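Local coordinates for protein endoglucanase (Cryptopygus antarcticus, PDB 5H4U) that cuts internal beta-1,4-glucosidic linkages in carboxymethylcellulose, lichenan and barley glucan as a secreted family 45 cellulase of an Antarctic springtail, at residues A41-P46 with C219-G224; S70-N75 with C152-G157; C106-F111 with K120-V125; L139-G144 with C187-G192. One frame throughout, in Å; residues are numbered along the deposited sequence.

Contact 1 of 4, residues A41-P46 with C219-G224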
loop_
_atom_site.group_PDB
_atom_site.type_symbol
_atom_site.label_atom_id
_atom_site.label_comp_id
_atom_site.label_asym_id
_atom_site.label_seq_id
_atom_site.Cartn_x
_atom_site.Cartn_y
_atom_site.Cartn_z
ATOM N N ALA A 41 -14.787 3.372 8.539
ATOM C CA ALA A 41 -15.622 2.266 8.123
ATOM C C ALA A 41 -15.928 1.437 9.351
ATOM O O ALA A 41 -15.249 1.538 10.376
ATOM C CB ALA A 41 -14.952 1.418 7.044
ATOM N N SER A 42 -16.940 0.598 9.222
ATOM C CA SER A 42 -17.246 -0.365 10.265
ATOM C C SER A 42 -16.163 -1.438 10.307
ATOM O O SER A 42 -16.117 -2.318 9.438
ATOM C CB SER A 42 -18.607 -0.989 9.995
ATOM O OG SER A 42 -18.999 -1.796 11.084
ATOM N N VAL A 43 -15.289 -1.370 11.314
ATOM C CA VAL A 43 -14.147 -2.276 11.423
ATOM C C VAL A 43 -13.891 -2.639 12.878
ATOM O O VAL A 43 -14.345 -1.968 13.804
ATOM C CB VAL A 43 -12.849 -1.688 10.835
ATOM C CG1 VAL A 43 -12.926 -1.580 9.331
ATOM C CG2 VAL A 43 -12.562 -0.350 11.486
ATOM N N THR A 44 -13.119 -3.709 13.058
ATOM C CA THR A 44 -12.708 -4.126 14.395
ATOM C C THR A 44 -11.815 -3.073 15.031
ATOM O O THR A 44 -11.996 -2.706 16.196
ATOM C CB THR A 44 -11.982 -5.466 14.331
ATOM O OG1 THR A 44 -11.042 -5.443 13.261
ATOM C CG2 THR A 44 -12.950 -6.581 14.123
ATOM N N LYS A 45 -10.836 -2.592 14.271
ATOM C CA LYS A 45 -9.859 -1.582 14.640
ATOM C C LYS A 45 -9.467 -0.859 13.364
ATOM O O LYS A 45 -9.504 -1.466 12.290
ATOM C CB LYS A 45 -8.626 -2.243 15.270
ATOM C CG LYS A 45 -8.794 -2.610 16.703
ATOM C CD LYS A 45 -7.754 -3.620 17.118
ATOM C CE LYS A 45 -6.386 -3.000 17.282
ATOM N NZ LYS A 45 -5.375 -4.084 17.441
ATOM N N PRO A 46 -9.057 0.404 13.435
ATOM C CA PRO A 46 -8.521 1.054 12.237
ATOM C C PRO A 46 -7.229 0.363 11.847
ATOM O O PRO A 46 -6.675 -0.429 12.607
ATOM C CB PRO A 46 -8.277 2.499 12.684
ATOM C CG PRO A 46 -9.068 2.664 13.951
ATOM C CD PRO A 46 -9.017 1.310 14.595
ATOM N N CYS A 219 -7.073 -4.503 10.856
ATOM C CA CYS A 219 -8.309 -3.843 10.432
ATOM C C CYS A 219 -9.177 -4.843 9.680
ATOM O O CYS A 219 -8.865 -5.216 8.543
ATOM C CB CYS A 219 -7.995 -2.637 9.564
ATOM S SG CYS A 219 -9.459 -1.677 9.164
ATOM N N VAL A 220 -10.246 -5.294 10.331
ATOM C CA VAL A 220 -11.152 -6.308 9.800
ATOM C C VAL A 220 -12.544 -5.715 9.649
ATOM O O VAL A 220 -13.134 -5.268 10.635
ATOM C CB VAL A 220 -11.193 -7.538 10.716
ATOM C CG1 VAL A 220 -12.271 -8.498 10.261
ATOM C CG2 VAL A 220 -9.844 -8.208 10.729
ATOM N N ARG A 221 -13.080 -5.726 8.432
ATOM C CA ARG A 221 -14.432 -5.209 8.259
ATOM C C ARG A 221 -15.403 -6.078 9.048
ATOM O O ARG A 221 -15.521 -7.288 8.800
ATOM C CB ARG A 221 -14.797 -5.132 6.780
ATOM C CG ARG A 221 -14.019 -4.063 6.097
ATOM C CD ARG A 221 -14.195 -4.033 4.616
ATOM N NE ARG A 221 -15.542 -3.638 4.210
ATOM C CZ ARG A 221 -15.991 -2.389 4.213
ATOM N NH1 ARG A 221 -15.207 -1.413 4.632
ATOM N NH2 ARG A 221 -17.219 -2.115 3.812
ATOM N N THR A 222 -16.095 -5.459 10.015
ATOM C CA THR A 222 -16.777 -6.308 10.985
ATOM C C THR A 222 -18.267 -6.575 10.803
ATOM O O THR A 222 -18.776 -7.507 11.442
ATOM C CB THR A 222 -16.598 -5.806 12.406
ATOM O OG1 THR A 222 -16.945 -6.881 13.288
ATOM C CG2 THR A 222 -17.578 -4.693 12.671
ATOM N N PRO A 223 -19.030 -5.832 9.988
ATOM C CA PRO A 223 -20.398 -6.306 9.740
ATOM C C PRO A 223 -20.379 -7.623 9.029
ATOM O O PRO A 223 -21.443 -8.244 8.891
ATOM C CB PRO A 223 -21.023 -5.220 8.855
ATOM C CG PRO A 223 -20.066 -4.098 8.819
ATOM C CD PRO A 223 -18.838 -4.433 9.585
ATOM N N GLY A 224 -19.190 -8.083 8.630
ATOM C CA GLY A 224 -19.000 -9.247 7.806
ATOM C C GLY A 224 -18.559 -8.695 6.467
ATOM O O GLY A 224 -18.116 -7.546 6.390
#
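The carbonyl oxygen of V220 takes the backbone N-H of T44, with V220 O and T44 N 2.9 Å apart. That donor is tilted 20° from the carbonyl plane. V43 adds a CA-H...O contact to the same oxygen, V43 CA to V220 O 3.3 Å. T44 grips V220 a second time through its side chain. A chi1 of 45° sets OG1 between the backbone N and the carbonyl carbon, and T44 OG1 accepts the N-H of V220 at 3.0 Å from V220 N. The T44 methyl CG2 lies near V220 CB.

Further along, T222 N donates to S42 O over 3.2 Å. Here the donor stands above the carbonyl plane, 42° out of it. R221 CA approaches S42 O as well, by a CA-H...O contact. S42 OG lies against the P223 ring at CD and CG.

V43 points its CG1 at the sulphur of C219, with CG1 and SG 3.5 Å apart. C219 SG is bonded to C104 in a disulfide, and C219 O accepts from Q124. The R221 guanidinium only brushes A41, NH1 to A41 CB 3.7 Å. NH1 donates to C103 O and NH2 to S100 O. The contact lies at the surface, away from the probable catalytic residues. It is an isolated beta bridge, V43 with R221, pinning the C-terminal tail to a loop of a disulfide-rich fold.

Contact 2 of 4, residues S70-N75 with C152-G157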
loop_
_atom_site.group_PDB
_atom_site.type_symbol
_atom_site.label_atom_id
_atom_site.label_comp_id
_atom_site.label_asym_id
_atom_site.label_seq_id
_atom_site.Cartn_x
_atom_site.Cartn_y
_atom_site.Cartn_z
ATOM N N SER A 70 3.585 12.503 14.162
ATOM C CA SER A 70 4.625 11.517 14.405
ATOM C C SER A 70 4.215 10.081 14.076
ATOM O O SER A 70 4.883 9.150 14.527
ATOM C CB SER A 70 5.070 11.644 15.861
ATOM O OG SER A 70 3.969 11.429 16.722
ATOM N N SER A 71 3.145 9.868 13.326
ATOM C CA SER A 71 2.653 8.536 12.994
ATOM C C SER A 71 2.957 8.177 11.541
ATOM O O SER A 71 2.738 8.984 10.637
ATOM C CB SER A 71 1.152 8.473 13.242
ATOM O OG SER A 71 0.592 7.342 12.638
ATOM N N TYR A 72 3.423 6.948 11.307
ATOM C CA TYR A 72 3.853 6.515 9.973
ATOM C C TYR A 72 3.246 5.165 9.617
ATOM O O TYR A 72 2.606 4.510 10.448
ATOM C CB TYR A 72 5.383 6.447 9.879
ATOM C CG TYR A 72 6.021 7.798 10.090
ATOM C CD1 TYR A 72 6.258 8.642 9.014
ATOM C CD2 TYR A 72 6.327 8.253 11.350
ATOM C CE1 TYR A 72 6.808 9.875 9.188
ATOM C CE2 TYR A 72 6.874 9.483 11.537
ATOM C CZ TYR A 72 7.123 10.292 10.451
ATOM O OH TYR A 72 7.672 11.535 10.633
ATOM N N VAL A 73 3.426 4.760 8.355
ATOM C CA VAL A 73 3.040 3.410 7.948
ATOM C C VAL A 73 4.022 2.399 8.532
ATOM O O VAL A 73 5.224 2.665 8.663
ATOM C CB VAL A 73 2.949 3.289 6.413
ATOM C CG1 VAL A 73 4.253 3.652 5.769
ATOM C CG2 VAL A 73 2.525 1.859 6.012
ATOM N N CYS A 74 3.513 1.213 8.861
ATOM C CA CYS A 74 4.314 0.210 9.554
ATOM C C CYS A 74 5.159 -0.605 8.575
ATOM O O CYS A 74 4.726 -0.909 7.455
ATOM C CB CYS A 74 3.399 -0.713 10.361
ATOM S SG CYS A 74 2.455 0.075 11.753
ATOM N N ASN A 75 6.372 -0.977 9.018
ATOM C CA ASN A 75 7.255 -1.811 8.205
ATOM C C ASN A 75 6.511 -3.067 7.794
ATOM O O ASN A 75 6.735 -3.621 6.711
ATOM C CB ASN A 75 8.511 -2.175 8.997
ATOM C CG ASN A 75 9.421 -0.982 9.257
ATOM O OD1 ASN A 75 9.535 -0.097 8.430
ATOM N ND2 ASN A 75 10.075 -0.966 10.419
ATOM N N CYS A 152 8.544 10.440 3.935
ATOM C CA CYS A 152 9.703 9.569 4.040
ATOM C C CYS A 152 10.959 10.335 4.428
ATOM O O CYS A 152 11.875 9.754 5.022
ATOM C CB CYS A 152 9.930 8.822 2.723
ATOM S SG CYS A 152 8.681 7.556 2.334
ATOM N N GLN A 153 11.031 11.633 4.119
ATOM C CA GLN A 153 12.191 12.367 4.602
ATOM C C GLN A 153 12.145 12.473 6.123
ATOM O O GLN A 153 13.145 12.217 6.801
ATOM C CB GLN A 153 12.285 13.769 3.978
ATOM C CG GLN A 153 13.466 14.568 4.568
ATOM C CD GLN A 153 13.793 15.869 3.836
ATOM O OE1 GLN A 153 14.550 15.887 2.852
ATOM N NE2 GLN A 153 13.241 16.976 4.344
ATOM N N SER A 154 10.971 12.743 6.681
ATOM C CA SER A 154 10.901 12.899 8.118
ATOM C C SER A 154 10.957 11.553 8.823
ATOM O O SER A 154 11.407 11.490 9.967
ATOM C CB SER A 154 9.655 13.714 8.491
ATOM O OG SER A 154 8.579 12.916 8.922
ATOM N N GLN A 155 10.543 10.462 8.172
ATOM C CA GLN A 155 10.601 9.185 8.876
ATOM C C GLN A 155 11.970 8.535 8.764
ATOM O O GLN A 155 12.483 8.004 9.754
ATOM C CB GLN A 155 9.535 8.206 8.361
ATOM C CG GLN A 155 9.781 6.747 8.770
ATOM C CD GLN A 155 8.595 5.805 8.524
ATOM O OE1 GLN A 155 7.829 5.953 7.571
ATOM N NE2 GLN A 155 8.484 4.789 9.363
ATOM N N TRP A 156 12.596 8.615 7.587
ATOM C CA TRP A 156 13.804 7.857 7.278
ATOM C C TRP A 156 14.965 8.701 6.798
ATOM O O TRP A 156 16.023 8.139 6.508
ATOM C CB TRP A 156 13.511 6.834 6.179
ATOM C CG TRP A 156 12.462 5.848 6.513
ATOM C CD1 TRP A 156 11.222 5.767 5.967
ATOM C CD2 TRP A 156 12.573 4.748 7.425
ATOM N NE1 TRP A 156 10.547 4.707 6.490
ATOM C CE2 TRP A 156 11.353 4.058 7.386
ATOM C CE3 TRP A 156 13.592 4.282 8.265
ATOM C CZ2 TRP A 156 11.107 2.939 8.158
ATOM C CZ3 TRP A 156 13.354 3.163 9.033
ATOM C CH2 TRP A 156 12.112 2.508 8.984
ATOM N N GLY A 157 14.787 10.006 6.620
ATOM C CA GLY A 157 15.852 10.813 6.059
ATOM C C GLY A 157 16.064 10.650 4.575
ATOM O O GLY A 157 17.149 10.962 4.078
#
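The ring of Y72 is overlapped on one face by Q155. Q155 CB sits 3.6 Å from the ring centroid, 27° off the normal, a CH-pi contact shifted toward the rim. The glutamine then runs back past the tyrosine in the opposite direction. Its chi1 of 164° puts CG anti to the backbone N, and the chain beyond is extended. OE1 reaches Y72 CB at 3.4 Å, with amide and ring planes 36° apart. Q155 NE2 donates to A52 O. An alanine here would keep CB over the ring, but would probably leave A52 O without this donor and open a gap between Y72 CB and the W156 ring.

At the ring edge, Y72 OH and S154 OG are hydrogen-bonded, though the modelled 2.4 Å is doubtfully short. N75 OD1 meets the edge of W156, 3.4 Å from CZ2, while N75 ND2 is held by N55 and N53.

Helix 152-156 thus packs against the loop between strands 19-27 and 80-82. Disulfides C30-C152 and C50-C74 fix both sides. V73 faces strand 135-140 through M140, and its side chain is about 6 Å from that of D29, the probable nucleophile.

Contact 3 of 4, residues C106-F111 with K120-V125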
loop_
_atom_site.group_PDB
_atom_site.type_symbol
_atom_site.label_atom_id
_atom_site.label_comp_id
_atom_site.label_asym_id
_atom_site.label_seq_id
_atom_site.Cartn_x
_atom_site.Cartn_y
_atom_site.Cartn_z
ATOM N N CYS A 106 -10.514 -6.160 0.990
ATOM C CA CYS A 106 -9.494 -6.863 0.233
ATOM C C CYS A 106 -9.962 -7.185 -1.170
ATOM O O CYS A 106 -11.129 -7.524 -1.406
ATOM C CB CYS A 106 -9.055 -8.155 0.914
ATOM S SG CYS A 106 -8.106 -7.805 2.361
ATOM N N TYR A 107 -9.025 -7.114 -2.085
ATOM C CA TYR A 107 -9.290 -7.426 -3.467
ATOM C C TYR A 107 -8.188 -8.365 -3.920
ATOM O O TYR A 107 -7.030 -8.201 -3.521
ATOM C CB TYR A 107 -9.361 -6.128 -4.297
ATOM C CG TYR A 107 -10.386 -5.144 -3.746
ATOM C CD1 TYR A 107 -10.098 -4.358 -2.647
ATOM C CD2 TYR A 107 -11.653 -5.025 -4.315
ATOM C CE1 TYR A 107 -11.021 -3.497 -2.138
ATOM C CE2 TYR A 107 -12.583 -4.155 -3.810
ATOM C CZ TYR A 107 -12.259 -3.389 -2.721
ATOM O OH TYR A 107 -13.161 -2.487 -2.200
ATOM N N GLU A 108 -8.562 -9.411 -4.650
ATOM C CA GLU A 108 -7.583 -10.224 -5.353
ATOM C C GLU A 108 -7.656 -9.905 -6.840
ATOM O O GLU A 108 -8.743 -9.851 -7.427
ATOM C CB GLU A 108 -7.755 -11.715 -5.102
ATOM C CG GLU A 108 -8.306 -12.456 -6.262
ATOM C CD GLU A 108 -8.276 -13.956 -6.072
ATOM O OE1 GLU A 108 -8.051 -14.615 -7.109
ATOM O OE2 GLU A 108 -8.419 -14.469 -4.926
ATOM N N MET A 109 -6.502 -9.625 -7.424
ATOM C CA MET A 109 -6.398 -9.165 -8.794
ATOM C C MET A 109 -5.506 -10.103 -9.591
ATOM O O MET A 109 -4.513 -10.639 -9.072
ATOM C CB MET A 109 -5.884 -7.687 -8.851
ATOM C CG MET A 109 -4.681 -7.275 -7.934
ATOM S SD MET A 109 -4.466 -5.438 -7.773
ATOM C CE MET A 109 -2.732 -5.206 -7.881
ATOM N N THR A 110 -5.901 -10.326 -10.839
ATOM C CA THR A 110 -5.089 -11.019 -11.819
ATOM C C THR A 110 -4.511 -9.961 -12.742
ATOM O O THR A 110 -5.256 -9.203 -13.376
ATOM C CB THR A 110 -5.892 -12.035 -12.628
ATOM O OG1 THR A 110 -6.529 -12.948 -11.736
ATOM C CG2 THR A 110 -4.953 -12.824 -13.539
ATOM N N PHE A 111 -3.189 -9.882 -12.781
ATOM C CA PHE A 111 -2.560 -8.925 -13.665
ATOM C C PHE A 111 -2.798 -9.313 -15.110
ATOM O O PHE A 111 -2.805 -10.497 -15.467
ATOM C CB PHE A 111 -1.084 -8.798 -13.336
ATOM C CG PHE A 111 -0.872 -8.187 -12.005
ATOM C CD1 PHE A 111 -1.178 -6.858 -11.810
ATOM C CD2 PHE A 111 -0.446 -8.946 -10.943
ATOM C CE1 PHE A 111 -1.015 -6.291 -10.599
ATOM C CE2 PHE A 111 -0.282 -8.392 -9.735
ATOM C CZ PHE A 111 -0.560 -7.054 -9.552
ATOM N N LYS A 120 -1.178 -13.310 -9.649
ATOM C CA LYS A 120 -2.270 -13.012 -8.750
ATOM C C LYS A 120 -1.716 -12.288 -7.536
ATOM O O LYS A 120 -0.803 -12.792 -6.871
ATOM C CB LYS A 120 -2.977 -14.277 -8.290
ATOM C CG LYS A 120 -3.882 -14.961 -9.262
ATOM C CD LYS A 120 -5.084 -15.456 -8.453
ATOM C CE LYS A 120 -5.612 -16.824 -8.879
ATOM N NZ LYS A 120 -5.782 -17.717 -7.681
ATOM N N MET A 121 -2.282 -11.133 -7.222
ATOM C CA MET A 121 -1.898 -10.445 -6.003
ATOM C C MET A 121 -3.143 -10.087 -5.209
ATOM O O MET A 121 -4.143 -9.627 -5.769
ATOM C CB MET A 121 -1.101 -9.191 -6.293
ATOM C CG MET A 121 -0.616 -8.523 -5.039
ATOM S SD MET A 121 0.191 -6.953 -5.371
ATOM C CE MET A 121 0.883 -6.608 -3.743
ATOM N N ILE A 122 -3.061 -10.251 -3.897
ATOM C CA ILE A 122 -4.164 -9.948 -3.003
ATOM C C ILE A 122 -3.719 -8.788 -2.128
ATOM O O ILE A 122 -2.666 -8.854 -1.471
ATOM C CB ILE A 122 -4.559 -11.174 -2.172
ATOM C CG1 ILE A 122 -4.818 -12.351 -3.107
ATOM C CG2 ILE A 122 -5.798 -10.890 -1.366
ATOM C CD1 ILE A 122 -5.175 -13.622 -2.407
ATOM N N VAL A 123 -4.482 -7.699 -2.173
ATOM C CA VAL A 123 -4.142 -6.504 -1.412
ATOM C C VAL A 123 -5.280 -6.190 -0.458
ATOM O O VAL A 123 -6.454 -6.480 -0.723
ATOM C CB VAL A 123 -3.819 -5.286 -2.317
ATOM C CG1 VAL A 123 -2.633 -5.598 -3.196
ATOM C CG2 VAL A 123 -5.007 -4.908 -3.161
ATOM N N GLN A 124 -4.914 -5.604 0.675
ATOM C CA GLN A 124 -5.859 -4.924 1.534
ATOM C C GLN A 124 -5.724 -3.422 1.326
ATOM O O GLN A 124 -4.610 -2.879 1.322
ATOM C CB GLN A 124 -5.648 -5.265 3.000
ATOM C CG GLN A 124 -6.765 -4.675 3.862
ATOM C CD GLN A 124 -6.571 -4.912 5.329
ATOM O OE1 GLN A 124 -5.459 -5.155 5.785
ATOM N NE2 GLN A 124 -7.654 -4.813 6.091
ATOM N N VAL A 125 -6.865 -2.765 1.148
ATOM C CA VAL A 125 -6.899 -1.334 0.911
ATOM C C VAL A 125 -6.787 -0.642 2.265
ATOM O O VAL A 125 -7.567 -0.919 3.186
ATOM C CB VAL A 125 -8.186 -0.945 0.175
ATOM C CG1 VAL A 125 -8.338 0.574 0.090
ATOM C CG2 VAL A 125 -8.239 -1.609 -1.190
#
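E108 and I122 lean on each other across a non-hydrogen-bonded pair of this antiparallel hairpin, with I122 CG1 3.6 Å from E108 CB. Their side chains cross obliquely. C106, T110, K120 and Q124 point to the same face. There the K120 methylene CD lies 3.4 Å from E108 OE1, and K120 NZ forms a long salt bridge to that oxygen at 3.9 Å. At the other end C106 SG rests on Q124 CB, and its disulfide runs to C209. I122 also touches Y87, and an alanine in its place would probably open a gap between E108 and Y87, leaving the carboxylate arm freer to turn.

The opposite face carries Y107, M109, M121 and V123. M121 CG is anti to the backbone N, chi1 -176°, and the extended thioether leads away from the partner strand toward L139. Its CB meets the F111 ring obliquely, 3.6 Å from CE2. V125 CG2 approaches Y107 CE1 at 3.5 Å, also obliquely, while F137 meets the Y107 ring edge-to-face.

Four backbone bonds hold the register, two each in the pairs Y107-V123 and M109-M121. M109 N to M121 O is 2.9 Å and nearly straight at 169°. The face of Y107, M109, M121 and V123 is mostly apolar and is buried against strands 135-140 and 201-207. The other is mixed, and its E108-K120 charge pair, being long, probably adds little to the backbone ladder.

Contact 4 of 4, residues L139-G144 with C187-G192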
loop_
_atom_site.group_PDB
_atom_site.type_symbol
_atom_site.label_atom_id
_atom_site.label_comp_id
_atom_site.label_asym_id
_atom_site.label_seq_id
_atom_site.Cartn_x
_atom_site.Cartn_y
_atom_site.Cartn_z
ATOM N N LEU A 139 -0.351 0.382 -5.504
ATOM C CA LEU A 139 0.289 -0.619 -4.660
ATOM C C LEU A 139 1.363 0.019 -3.789
ATOM O O LEU A 139 2.198 0.788 -4.267
ATOM C CB LEU A 139 0.886 -1.752 -5.513
ATOM C CG LEU A 139 -0.021 -2.721 -6.293
ATOM C CD1 LEU A 139 -1.098 -2.032 -7.085
ATOM C CD2 LEU A 139 0.784 -3.600 -7.223
ATOM N N MET A 140 1.381 -0.360 -2.524
ATOM C CA MET A 140 2.344 0.197 -1.583
ATOM C C MET A 140 3.645 -0.599 -1.685
ATOM O O MET A 140 3.752 -1.716 -1.183
ATOM C CB MET A 140 1.754 0.186 -0.178
ATOM C CG MET A 140 0.881 1.394 0.075
ATOM S SD MET A 140 -0.083 1.401 1.612
ATOM C CE MET A 140 1.126 2.089 2.732
ATOM N N ILE A 141 4.646 -0.021 -2.347
ATOM C CA ILE A 141 5.928 -0.678 -2.570
ATOM C C ILE A 141 7.069 0.247 -2.162
ATOM O O ILE A 141 7.236 1.314 -2.754
ATOM C CB ILE A 141 6.082 -1.106 -4.035
ATOM C CG1 ILE A 141 4.814 -1.853 -4.468
ATOM C CG2 ILE A 141 7.268 -2.011 -4.174
ATOM C CD1 ILE A 141 4.649 -2.013 -5.938
ATOM N N PRO A 142 7.884 -0.113 -1.171
ATOM C CA PRO A 142 9.002 0.752 -0.775
ATOM C C PRO A 142 9.953 0.988 -1.935
ATOM O O PRO A 142 10.437 0.050 -2.570
ATOM C CB PRO A 142 9.673 -0.043 0.347
ATOM C CG PRO A 142 8.634 -0.942 0.841
ATOM C CD PRO A 142 7.797 -1.304 -0.325
ATOM N N GLY A 143 10.163 2.256 -2.255
ATOM C CA GLY A 143 11.033 2.607 -3.342
ATOM C C GLY A 143 10.323 2.899 -4.638
ATOM O O GLY A 143 10.991 3.260 -5.610
ATOM N N GLY A 144 9.003 2.682 -4.706
ATOM C CA GLY A 144 8.262 2.961 -5.917
ATOM C C GLY A 144 7.865 4.400 -6.151
ATOM O O GLY A 144 7.133 4.659 -7.111
ATOM N N CYS A 187 11.092 -3.390 -1.180
ATOM C CA CYS A 187 11.824 -2.889 -2.331
ATOM C C CYS A 187 12.185 -4.034 -3.259
ATOM O O CYS A 187 11.804 -4.035 -4.434
ATOM C CB CYS A 187 13.073 -2.155 -1.844
ATOM S SG CYS A 187 13.928 -1.251 -3.071
ATOM N N ASN A 188 12.829 -5.072 -2.714
ATOM C CA ASN A 188 13.299 -6.172 -3.554
ATOM C C ASN A 188 12.147 -6.918 -4.210
ATOM O O ASN A 188 12.249 -7.343 -5.371
ATOM C CB ASN A 188 14.195 -7.103 -2.738
ATOM C CG ASN A 188 15.626 -6.572 -2.641
ATOM O OD1 ASN A 188 16.223 -6.175 -3.650
ATOM N ND2 ASN A 188 16.139 -6.466 -1.428
ATOM N N TRP A 189 11.041 -7.079 -3.484
ATOM C CA TRP A 189 9.853 -7.708 -4.047
ATOM C C TRP A 189 9.456 -7.074 -5.378
ATOM O O TRP A 189 9.014 -7.767 -6.300
ATOM C CB TRP A 189 8.739 -7.596 -3.022
ATOM C CG TRP A 189 7.432 -8.197 -3.348
ATOM C CD1 TRP A 189 6.976 -9.424 -2.978
ATOM C CD2 TRP A 189 6.354 -7.550 -4.041
ATOM N NE1 TRP A 189 5.689 -9.590 -3.426
ATOM C CE2 TRP A 189 5.286 -8.453 -4.079
ATOM C CE3 TRP A 189 6.203 -6.300 -4.647
ATOM C CZ2 TRP A 189 4.082 -8.150 -4.700
ATOM C CZ3 TRP A 189 5.017 -6.003 -5.260
ATOM C CH2 TRP A 189 3.970 -6.922 -5.288
ATOM N N ARG A 190 9.657 -5.765 -5.514
ATOM C CA ARG A 190 9.264 -5.089 -6.740
ATOM C C ARG A 190 10.059 -5.584 -7.955
ATOM O O ARG A 190 9.540 -5.593 -9.082
ATOM C CB ARG A 190 9.427 -3.584 -6.554
ATOM C CG ARG A 190 9.192 -2.774 -7.791
ATOM C CD ARG A 190 9.823 -1.426 -7.651
ATOM N NE ARG A 190 9.945 -0.772 -8.942
ATOM C CZ ARG A 190 10.527 0.403 -9.130
ATOM N NH1 ARG A 190 11.035 1.081 -8.112
ATOM N NH2 ARG A 190 10.605 0.889 -10.347
ATOM N N PHE A 191 11.310 -6.002 -7.748
ATOM C CA PHE A 191 12.141 -6.464 -8.841
ATOM C C PHE A 191 12.189 -7.973 -8.977
ATOM O O PHE A 191 12.695 -8.465 -9.993
ATOM C CB PHE A 191 13.564 -5.933 -8.682
ATOM C CG PHE A 191 13.647 -4.458 -8.730
ATOM C CD1 PHE A 191 13.577 -3.819 -9.951
ATOM C CD2 PHE A 191 13.764 -3.706 -7.580
ATOM C CE1 PHE A 191 13.636 -2.463 -10.037
ATOM C CE2 PHE A 191 13.821 -2.334 -7.664
ATOM C CZ PHE A 191 13.757 -1.713 -8.897
ATOM N N GLY A 192 11.656 -8.716 -8.008
ATOM C CA GLY A 192 11.675 -10.159 -8.127
ATOM C C GLY A 192 10.339 -10.726 -8.553
ATOM O O GLY A 192 10.117 -10.971 -9.743
HETATM O O HOH W 1 11.592 -0.294 -4.990
#
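The R190 guanidinium presents its edge to G143 O, 3.3 Å from NH1, but the angle is too poor for a hydrogen bond. F191 CZ lies over the centre of one guanidinium face. W189 also offers an edge: I141 CD1 comes in near the indole plane, 4.1 Å from CZ3. The W189 indole also meets the rings of W193 and F194.

These groups join helix 184-191 to a type II beta turn, I141 to G144, that follows strand 135-140 of the double-psi beta-barrel typical of family 45. The same strand carries D138, the probable proton donor, and the I141 side chain is about 9 Å from that of D138. I141 crosses R190 at about a right angle, with I141 CG2 3.6 Å from R190 CB. R190 CG is anti to the backbone N, chi1 174°, and the chain stays extended to NE. This carries the guanidinium past the turn. I170 O takes NH1 and N196 OD1 takes NH2, which would help to offset the like charge of nearby R26.

G143 has positive phi, and a CB there would lie tight against C187 SG. That sulphur is bonded to C176. P142 O takes a CA-H...O contact from C187, 3.3 Å from its CA. A water also donates to P142 O at 2.7 Å, and weakly accepts from R190 NH1 at 3.5 Å.

From the N terminus, 41-46 opens the longest loop, which contact 1 closes only at the C-terminal tail. The other three contacts all lie within it. Residues 70-75 come next and wait for helix 152-156 to close contact 2. Contact 3, a short hairpin, closes inside that span and so sits within both larger loops. Contact 4 starts at 139-144, before contact 2 is closed, and ends on helix 184-191, so contacts 2 and 4 cross. V73 meets M140 where they touch. M121 and M109 join contacts 3 and 4 by packing on W189 and L139. Q124 ties the hairpin to C219 of contact 1. Tail, barrel strands and both helices are thereby linked.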